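Local coordinates for protein mevalonate kinase, putative (Leishmania major, PDB 2HFS) that probably catalyses the ATP-dependent phosphorylation of (R)-mevalonate to (R)-5-phosphomevalonate, an early step in isoprenoid and sterol biosynthesis, at residues A[17-25]-A[158-167]; A[37-45]-A[319-327]. All blocks are in the same frame, centred on the assembly; numbering follows the deposited sequence.

Contact 1. Residues A[17-25]-A[158-167]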
loop_
_atom_site.group_PDB
_atom_site.type_symbol
_atom_site.label_atom_id
_atom_site.label_comp_id
_atom_site.label_asym_id
_atom_site.label_seq_id
_atom_site.Cartn_x
_atom_site.Cartn_y
_atom_site.Cartn_z
ATOM N N ILE A 17 7.041 5.671 -12.102
ATOM C CA ILE A 17 6.749 5.626 -10.682
ATOM C C ILE A 17 5.781 4.499 -10.321
ATOM O O ILE A 17 5.057 3.984 -11.187
ATOM C CB ILE A 17 6.153 6.987 -10.229
ATOM C CG1 ILE A 17 4.718 7.144 -10.747
ATOM C CG2 ILE A 17 7.062 8.172 -10.661
ATOM C CD1 ILE A 17 4.043 8.444 -10.361
ATOM N N GLY A 18 5.732 4.188 -9.029
ATOM C CA GLY A 18 4.703 3.301 -8.443
ATOM C C GLY A 18 4.159 3.977 -7.197
ATOM O O GLY A 18 4.937 4.461 -6.375
ATOM N N TYR A 19 2.830 4.056 -7.071
ATOM C CA TYR A 19 2.229 4.714 -5.907
ATOM C C TYR A 19 2.285 3.859 -4.646
ATOM O O TYR A 19 2.282 2.622 -4.734
ATOM C CB TYR A 19 0.791 5.108 -6.204
ATOM C CG TYR A 19 0.613 5.899 -7.478
ATOM C CD1 TYR A 19 0.983 7.242 -7.553
ATOM C CD2 TYR A 19 0.090 5.294 -8.629
ATOM C CE1 TYR A 19 0.806 7.974 -8.731
ATOM C CE2 TYR A 19 -0.089 6.028 -9.813
ATOM C CZ TYR A 19 0.268 7.368 -9.837
ATOM O OH TYR A 19 0.126 8.108 -10.996
ATOM N N GLY A 20 2.359 4.520 -3.484
ATOM C CA GLY A 20 2.122 3.855 -2.201
ATOM C C GLY A 20 0.670 3.452 -2.024
ATOM O O GLY A 20 -0.165 3.768 -2.867
ATOM N N LYS A 21 0.380 2.761 -0.920
ATOM C CA LYS A 21 -0.931 2.149 -0.688
ATOM C C LYS A 21 -1.326 2.171 0.781
ATOM O O LYS A 21 -0.514 1.848 1.646
ATOM C CB LYS A 21 -0.914 0.675 -1.140
ATOM C CG LYS A 21 -2.209 -0.080 -0.779
ATOM C CD LYS A 21 -1.958 -1.430 -0.104
ATOM C CE LYS A 21 -1.118 -1.330 1.178
ATOM N NZ LYS A 21 -1.051 -2.624 1.910
ATOM N N VAL A 22 -2.583 2.512 1.057
ATOM C CA VAL A 22 -3.159 2.261 2.383
ATOM C C VAL A 22 -4.506 1.544 2.225
ATOM O O VAL A 22 -5.213 1.763 1.258
ATOM C CB VAL A 22 -3.347 3.550 3.264
ATOM C CG1 VAL A 22 -2.066 4.383 3.314
ATOM C CG2 VAL A 22 -4.507 4.403 2.782
ATOM N N ILE A 23 -4.852 0.689 3.171
ATOM C CA ILE A 23 -6.183 0.106 3.163
ATOM C C ILE A 23 -7.112 0.968 4.005
ATOM O O ILE A 23 -6.906 1.129 5.218
ATOM C CB ILE A 23 -6.152 -1.346 3.652
ATOM C CG1 ILE A 23 -5.216 -2.180 2.788
ATOM C CG2 ILE A 23 -7.552 -1.931 3.585
ATOM C CD1 ILE A 23 -4.679 -3.399 3.476
ATOM N N LEU A 24 -8.118 1.553 3.357
ATOM C CA LEU A 24 -9.071 2.392 4.055
ATOM C C LEU A 24 -10.109 1.555 4.778
ATOM O O LEU A 24 -10.420 1.819 5.938
ATOM C CB LEU A 24 -9.744 3.377 3.101
ATOM C CG LEU A 24 -8.851 4.487 2.552
ATOM C CD1 LEU A 24 -9.745 5.466 1.834
ATOM C CD2 LEU A 24 -8.063 5.174 3.678
ATOM N N PHE A 25 -10.624 0.542 4.088
ATOM C CA PHE A 25 -11.581 -0.406 4.671
ATOM C C PHE A 25 -11.299 -1.843 4.314
ATOM O O PHE A 25 -10.956 -2.147 3.182
ATOM C CB PHE A 25 -13.005 -0.100 4.202
ATOM C CG PHE A 25 -13.554 1.203 4.731
ATOM C CD1 PHE A 25 -14.314 1.221 5.905
ATOM C CD2 PHE A 25 -13.313 2.396 4.068
ATOM C CE1 PHE A 25 -14.812 2.395 6.405
ATOM C CE2 PHE A 25 -13.827 3.598 4.570
ATOM C CZ PHE A 25 -14.573 3.596 5.747
ATOM N N ASP A 158 -1.612 -4.610 -3.504
ATOM C CA ASP A 158 -0.499 -3.666 -3.431
ATOM C C ASP A 158 -0.036 -3.248 -4.828
ATOM O O ASP A 158 0.083 -2.059 -5.104
ATOM C CB ASP A 158 0.668 -4.223 -2.614
ATOM C CG ASP A 158 0.352 -4.344 -1.135
ATOM O OD1 ASP A 158 -0.841 -4.207 -0.723
ATOM O OD2 ASP A 158 1.255 -4.591 -0.301
ATOM N N ASN A 159 0.209 -4.227 -5.702
ATOM C CA ASN A 159 0.593 -3.929 -7.081
ATOM C C ASN A 159 -0.485 -3.178 -7.843
ATOM O O ASN A 159 -0.184 -2.282 -8.630
ATOM C CB ASN A 159 1.075 -5.160 -7.866
ATOM C CG ASN A 159 0.184 -6.373 -7.702
ATOM O OD1 ASN A 159 0.340 -7.156 -6.750
ATOM N ND2 ASN A 159 -0.718 -6.582 -8.661
ATOM N N THR A 160 -1.741 -3.521 -7.594
ATOM C CA THR A 160 -2.819 -2.882 -8.330
ATOM C C THR A 160 -2.922 -1.396 -7.927
ATOM O O THR A 160 -3.060 -0.514 -8.781
ATOM C CB THR A 160 -4.150 -3.653 -8.114
ATOM O OG1 THR A 160 -4.027 -4.989 -8.643
ATOM C CG2 THR A 160 -5.251 -3.052 -8.978
ATOM N N ALA A 161 -2.836 -1.103 -6.629
ATOM C CA ALA A 161 -2.822 0.285 -6.169
ATOM C C ALA A 161 -1.589 1.035 -6.698
ATOM O O ALA A 161 -1.679 2.182 -7.145
ATOM C CB ALA A 161 -2.825 0.331 -4.624
ATOM N N ALA A 162 -0.432 0.387 -6.623
ATOM C CA ALA A 162 0.807 0.991 -7.106
ATOM C C ALA A 162 0.781 1.299 -8.621
ATOM O O ALA A 162 1.322 2.318 -9.068
ATOM C CB ALA A 162 1.998 0.105 -6.733
ATOM N N THR A 163 0.137 0.440 -9.401
ATOM C CA THR A 163 0.070 0.641 -10.850
ATOM C C THR A 163 -0.952 1.700 -11.258
ATOM O O THR A 163 -0.670 2.542 -12.121
ATOM C CB THR A 163 -0.267 -0.663 -11.579
ATOM O OG1 THR A 163 -1.468 -1.208 -11.027
ATOM C CG2 THR A 163 0.775 -1.725 -11.308
ATOM N N TYR A 164 -2.136 1.645 -10.646
ATOM C CA TYR A 164 -3.264 2.489 -11.062
ATOM C C TYR A 164 -3.485 3.737 -10.213
ATOM O O TYR A 164 -4.043 4.694 -10.707
ATOM C CB TYR A 164 -4.592 1.683 -11.099
ATOM C CG TYR A 164 -4.620 0.563 -12.118
ATOM C CD1 TYR A 164 -4.845 0.829 -13.474
ATOM C CD2 TYR A 164 -4.366 -0.758 -11.735
ATOM C CE1 TYR A 164 -4.857 -0.207 -14.420
ATOM C CE2 TYR A 164 -4.360 -1.791 -12.660
ATOM C CZ TYR A 164 -4.604 -1.511 -14.003
ATOM O OH TYR A 164 -4.597 -2.540 -14.907
ATOM N N GLY A 165 -3.099 3.710 -8.937
ATOM C CA GLY A 165 -3.430 4.792 -7.994
ATOM C C GLY A 165 -4.929 4.945 -7.731
ATOM O O GLY A 165 -5.739 4.151 -8.224
ATOM N N GLY A 166 -5.290 5.957 -6.943
ATOM C CA GLY A 166 -6.699 6.293 -6.686
ATOM C C GLY A 166 -7.363 5.345 -5.701
ATOM O O GLY A 166 -6.686 4.609 -5.008
ATOM N N LEU A 167 -8.690 5.395 -5.613
ATOM C CA LEU A 167 -9.429 4.463 -4.777
ATOM C C LEU A 167 -9.804 3.252 -5.598
ATOM O O LEU A 167 -10.094 3.367 -6.797
ATOM C CB LEU A 167 -10.681 5.110 -4.195
ATOM C CG LEU A 167 -10.504 6.286 -3.246
ATOM C CD1 LEU A 167 -11.864 6.687 -2.704
ATOM C CD2 LEU A 167 -9.533 6.000 -2.089
HETATM O O HOH W 1 2.247 3.585 -11.524
HETATM O O HOH W 2 -2.708 7.006 -12.152
#

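Contact 2. Residues A[37-45]-A[319-327]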
loop_
_atom_site.group_PDB
_atom_site.type_symbol
_atom_site.label_atom_id
_atom_site.label_comp_id
_atom_site.label_asym_id
_atom_site.label_seq_id
_atom_site.Cartn_x
_atom_site.Cartn_y
_atom_site.Cartn_z
ATOM N N ILE A 37 -11.722 -1.383 0.489
ATOM C CA ILE A 37 -11.400 -0.152 -0.195
ATOM C C ILE A 37 -9.929 0.120 0.082
ATOM O O ILE A 37 -9.510 0.277 1.237
ATOM C CB ILE A 37 -12.329 1.030 0.236
ATOM C CG1 ILE A 37 -13.818 0.690 -0.006
ATOM C CG2 ILE A 37 -11.930 2.335 -0.498
ATOM C CD1 ILE A 37 -14.855 1.747 0.531
ATOM N N VAL A 38 -9.155 0.136 -0.995
ATOM C CA VAL A 38 -7.733 0.413 -0.946
ATOM C C VAL A 38 -7.443 1.726 -1.664
ATOM O O VAL A 38 -8.076 2.066 -2.681
ATOM C CB VAL A 38 -6.900 -0.731 -1.559
ATOM C CG1 VAL A 38 -5.417 -0.425 -1.454
ATOM C CG2 VAL A 38 -7.212 -2.055 -0.869
ATOM N N ALA A 39 -6.494 2.471 -1.118
ATOM C CA ALA A 39 -6.200 3.780 -1.635
ATOM C C ALA A 39 -4.769 3.804 -2.125
ATOM O O ALA A 39 -3.834 3.575 -1.342
ATOM C CB ALA A 39 -6.434 4.811 -0.572
ATOM N N GLY A 40 -4.602 4.040 -3.420
ATOM C CA GLY A 40 -3.282 4.290 -3.994
ATOM C C GLY A 40 -2.978 5.767 -3.862
ATOM O O GLY A 40 -3.635 6.606 -4.496
ATOM N N ILE A 41 -1.963 6.090 -3.060
ATOM C CA ILE A 41 -1.699 7.479 -2.678
ATOM C C ILE A 41 -0.840 8.217 -3.721
ATOM O O ILE A 41 -0.256 7.579 -4.612
ATOM C CB ILE A 41 -1.089 7.533 -1.266
ATOM C CG1 ILE A 41 0.219 6.739 -1.165
ATOM C CG2 ILE A 41 -2.106 6.987 -0.201
ATOM C CD1 ILE A 41 1.061 7.147 0.073
ATOM N N SER A 42 -0.767 9.542 -3.632
ATOM C CA SER A 42 -0.039 10.328 -4.651
ATOM C C SER A 42 1.440 10.077 -4.562
ATOM O O SER A 42 2.157 10.155 -5.564
ATOM C CB SER A 42 -0.238 11.838 -4.438
ATOM O OG SER A 42 -1.574 12.225 -4.604
ATOM N N GLU A 43 1.885 9.847 -3.333
ATOM C CA GLU A 43 3.300 9.713 -2.983
ATOM C C GLU A 43 3.832 8.415 -3.556
ATOM O O GLU A 43 3.150 7.401 -3.515
ATOM C CB GLU A 43 3.444 9.748 -1.458
ATOM C CG GLU A 43 3.235 11.150 -0.867
ATOM C CD GLU A 43 1.789 11.649 -0.748
ATOM O OE1 GLU A 43 0.810 10.884 -0.865
ATOM O OE2 GLU A 43 1.627 12.860 -0.488
ATOM N N TYR A 44 5.037 8.448 -4.104
ATOM C CA TYR A 44 5.443 7.404 -5.040
ATOM C C TYR A 44 6.902 7.079 -4.901
ATOM O O TYR A 44 7.677 7.834 -4.290
ATOM C CB TYR A 44 5.162 7.861 -6.481
ATOM C CG TYR A 44 5.891 9.121 -6.844
ATOM C CD1 TYR A 44 7.155 9.069 -7.446
ATOM C CD2 TYR A 44 5.336 10.373 -6.567
ATOM C CE1 TYR A 44 7.844 10.224 -7.768
ATOM C CE2 TYR A 44 6.023 11.551 -6.888
ATOM C CZ TYR A 44 7.272 11.463 -7.478
ATOM O OH TYR A 44 7.950 12.599 -7.812
ATOM N N THR A 45 7.272 5.939 -5.472
ATOM C CA THR A 45 8.660 5.565 -5.606
ATOM C C THR A 45 8.959 5.679 -7.113
ATOM O O THR A 45 8.150 5.227 -7.958
ATOM C CB THR A 45 8.850 4.111 -5.109
ATOM O OG1 THR A 45 8.754 4.079 -3.671
ATOM C CG2 THR A 45 10.248 3.612 -5.386
ATOM N N ILE A 319 5.551 9.759 11.274
ATOM C CA ILE A 319 4.322 10.438 10.875
ATOM C C ILE A 319 4.490 11.008 9.485
ATOM O O ILE A 319 5.454 11.725 9.202
ATOM C CB ILE A 319 3.911 11.554 11.883
ATOM C CG1 ILE A 319 3.879 11.009 13.317
ATOM C CG2 ILE A 319 2.548 12.149 11.475
ATOM C CD1 ILE A 319 3.949 12.103 14.443
ATOM N N TRP A 320 3.540 10.691 8.619
ATOM C CA TRP A 320 3.595 11.090 7.230
ATOM C C TRP A 320 2.293 11.779 6.840
ATOM O O TRP A 320 1.213 11.431 7.341
ATOM C CB TRP A 320 3.845 9.867 6.337
ATOM C CG TRP A 320 5.072 9.085 6.739
ATOM C CD1 TRP A 320 6.373 9.545 6.792
ATOM C CD2 TRP A 320 5.117 7.708 7.157
ATOM N NE1 TRP A 320 7.214 8.535 7.210
ATOM C CE2 TRP A 320 6.474 7.399 7.449
ATOM C CE3 TRP A 320 4.147 6.709 7.335
ATOM C CZ2 TRP A 320 6.881 6.133 7.874
ATOM C CZ3 TRP A 320 4.549 5.445 7.764
ATOM C CH2 TRP A 320 5.901 5.166 8.033
ATOM N N ARG A 321 2.403 12.785 5.985
ATOM C CA ARG A 321 1.238 13.412 5.374
ATOM C C ARG A 321 1.149 12.844 3.979
ATOM O O ARG A 321 2.012 13.100 3.145
ATOM C CB ARG A 321 1.384 14.928 5.288
ATOM C CG ARG A 321 1.629 15.597 6.621
ATOM C CD ARG A 321 1.959 17.072 6.503
ATOM N NE ARG A 321 2.555 17.593 7.731
ATOM C CZ ARG A 321 1.960 18.466 8.527
ATOM N NH1 ARG A 321 0.747 18.912 8.221
ATOM N NH2 ARG A 321 2.566 18.899 9.630
ATOM N N TYR A 322 0.120 12.056 3.732
ATOM C CA TYR A 322 -0.076 11.472 2.421
ATOM C C TYR A 322 -1.432 11.938 1.897
ATOM O O TYR A 322 -2.276 12.391 2.670
ATOM C CB TYR A 322 0.001 9.942 2.503
ATOM C CG TYR A 322 1.418 9.372 2.707
ATOM C CD1 TYR A 322 1.616 8.143 3.343
ATOM C CD2 TYR A 322 2.542 10.061 2.249
ATOM C CE1 TYR A 322 2.921 7.603 3.520
ATOM C CE2 TYR A 322 3.838 9.548 2.424
ATOM C CZ TYR A 322 4.017 8.309 3.046
ATOM O OH TYR A 322 5.285 7.779 3.204
ATOM N N THR A 323 -1.640 11.857 0.588
ATOM C CA THR A 323 -2.942 12.248 0.011
ATOM C C THR A 323 -3.437 11.260 -1.034
ATOM O O THR A 323 -2.661 10.565 -1.701
ATOM C CB THR A 323 -2.917 13.658 -0.635
ATOM O OG1 THR A 323 -2.022 13.655 -1.751
ATOM C CG2 THR A 323 -2.354 14.737 0.300
ATOM N N VAL A 324 -4.755 11.210 -1.172
ATOM C CA VAL A 324 -5.380 10.516 -2.266
ATOM C C VAL A 324 -6.002 11.536 -3.209
ATOM O O VAL A 324 -6.740 12.437 -2.798
ATOM C CB VAL A 324 -6.433 9.511 -1.804
ATOM C CG1 VAL A 324 -6.993 8.758 -3.005
ATOM C CG2 VAL A 324 -5.836 8.555 -0.781
ATOM N N GLN A 325 -5.685 11.367 -4.485
ATOM C CA GLN A 325 -6.118 12.290 -5.509
ATOM C C GLN A 325 -7.523 11.932 -5.984
ATOM O O GLN A 325 -7.850 10.746 -6.096
ATOM C CB GLN A 325 -5.136 12.210 -6.665
ATOM C CG GLN A 325 -5.132 13.436 -7.532
ATOM C CD GLN A 325 -4.287 13.240 -8.763
ATOM O OE1 GLN A 325 -4.446 13.966 -9.750
ATOM N NE2 GLN A 325 -3.387 12.243 -8.719
ATOM N N PRO A 326 -8.353 12.943 -6.253
ATOM C CA PRO A 326 -9.673 12.716 -6.842
ATOM C C PRO A 326 -9.547 12.159 -8.246
ATOM O O PRO A 326 -8.650 12.554 -8.988
ATOM C CB PRO A 326 -10.283 14.117 -6.912
ATOM C CG PRO A 326 -9.475 14.939 -5.962
ATOM C CD PRO A 326 -8.103 14.377 -6.012
ATOM N N SER A 327 -10.449 11.249 -8.592
ATOM C CA SER A 327 -10.463 10.610 -9.900
ATOM C C SER A 327 -10.962 11.549 -11.002
ATOM O O SER A 327 -10.556 11.428 -12.154
ATOM C CB SER A 327 -11.352 9.372 -9.847
ATOM O OG SER A 327 -12.692 9.738 -9.546
HETATM O O HOH W 3 -4.013 9.027 -5.373
HETATM O O HOH W 4 3.300 14.597 1.297
#

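Contact 1. Residues A[17-25]-A[158-167]
K21 and D158 form a salt bridge, with NZ of K21 3.1 Å from OD1 of D158. The amine comes in from above the carboxylate, 37° out of its plane. CG of K21 stands opposite the backbone N (chi1 173°), and the chain then bends at chi2 and chi3. The bend lays CD against the same oxygen, 3.1 Å from OD1 of D158. Lower on the chain, K21 CG rests on A161 CB at 3.9 Å.

Two residues earlier on the strand, a backbone bond ties strand to helix. Y19 N donates to A162 O at 3.0 Å, nearly straight (162°) and on a lone pair. In the reverse sense, A162 CA makes a CA-H...O contact of 3.2 Å with Y19 O, which also accepts from S117. The Y19 ring lies by the helix C-terminus. The carbonyls of A161 and T163 lie at its edge, and G165 N is 3.6 Å from CD2 of Y19. A water bridges Y19 OH and Y164 O. At the far end, L24 CD1 meets L167 CD2 at 4.0 Å, the side chains crossing at about a right angle.

A161 and A162 have only a CB, in keeping with the short 5.6 Å approach of the axes of strand 17-25 and helix 158-164. The K21-D158 pair probably corresponds to the active-site lysine and aspartate known in other mevalonate kinases. Both salt bridge and hydrogen bond, it joins strand to helix.

Contact 2. Residues A[37-45]-A[319-327]
I41 pushes its CD1 methyl over one face of the Y322 ring. This CH-pi contact puts I41 CD1 3.7 Å from the ring centroid, 23° off the normal. CG1 of I41 sits between the backbone N and the carbonyl carbon (chi1 59°), which turns the branch to the ring. CB of W320 lies on the opposite face, sandwiching the tyrosine. E43 CG also touches the ring, 3.4 Å from Y322 CD2.

I41 CG2 meets V324 CG2 at 4.1 Å, and V324 CG2 lies 3.8 Å from A39 CB. This valine methyl fits into the notch of A39 and I41.

At the corner of strand 36-52, S42 N bonds T323 O at 2.9 Å, and the hydroxyls of S42 and T323 are hydrogen-bonded. E43, bent at chi2, folds back alongside Y322. Its OE1 accepts T323 N at 3.0 Å on the syn side, 22° out of the carboxylate plane. One water bridges E43 OE2 and R321 O, another G40 O and Q325 N.

On 318-324, an outermost strand of its sheet, E43 OE1 and S42 N take the N-H and C=O of T323, much as a neighbouring strand would. Apolar wedging and bonds to backbone atoms join two sheets without making them one.

Overall arrangement
Contact 2 contains part of strand 36-52, and contact 1 includes parts of two of its neighbours in the mixed sheet, 17-25 and 166-172. G166 O lies 2.7 Å from G40 N, and V22 O 2.8 Å from A39 N, both probable hydrogen bonds. Contact 1 is the more buried and sits near the centre of the chain. It sets a helix against a strand by a charged pair and a backbone bond. Contact 2 is partly buried and reaches the four-stranded antiparallel sheet that ends in 318-324. It is apolar and aromatic inside, with polar and water-bridged bonds toward the rim. Together they join helix 157-164, which probably carries the active-site aspartate, to both sheets.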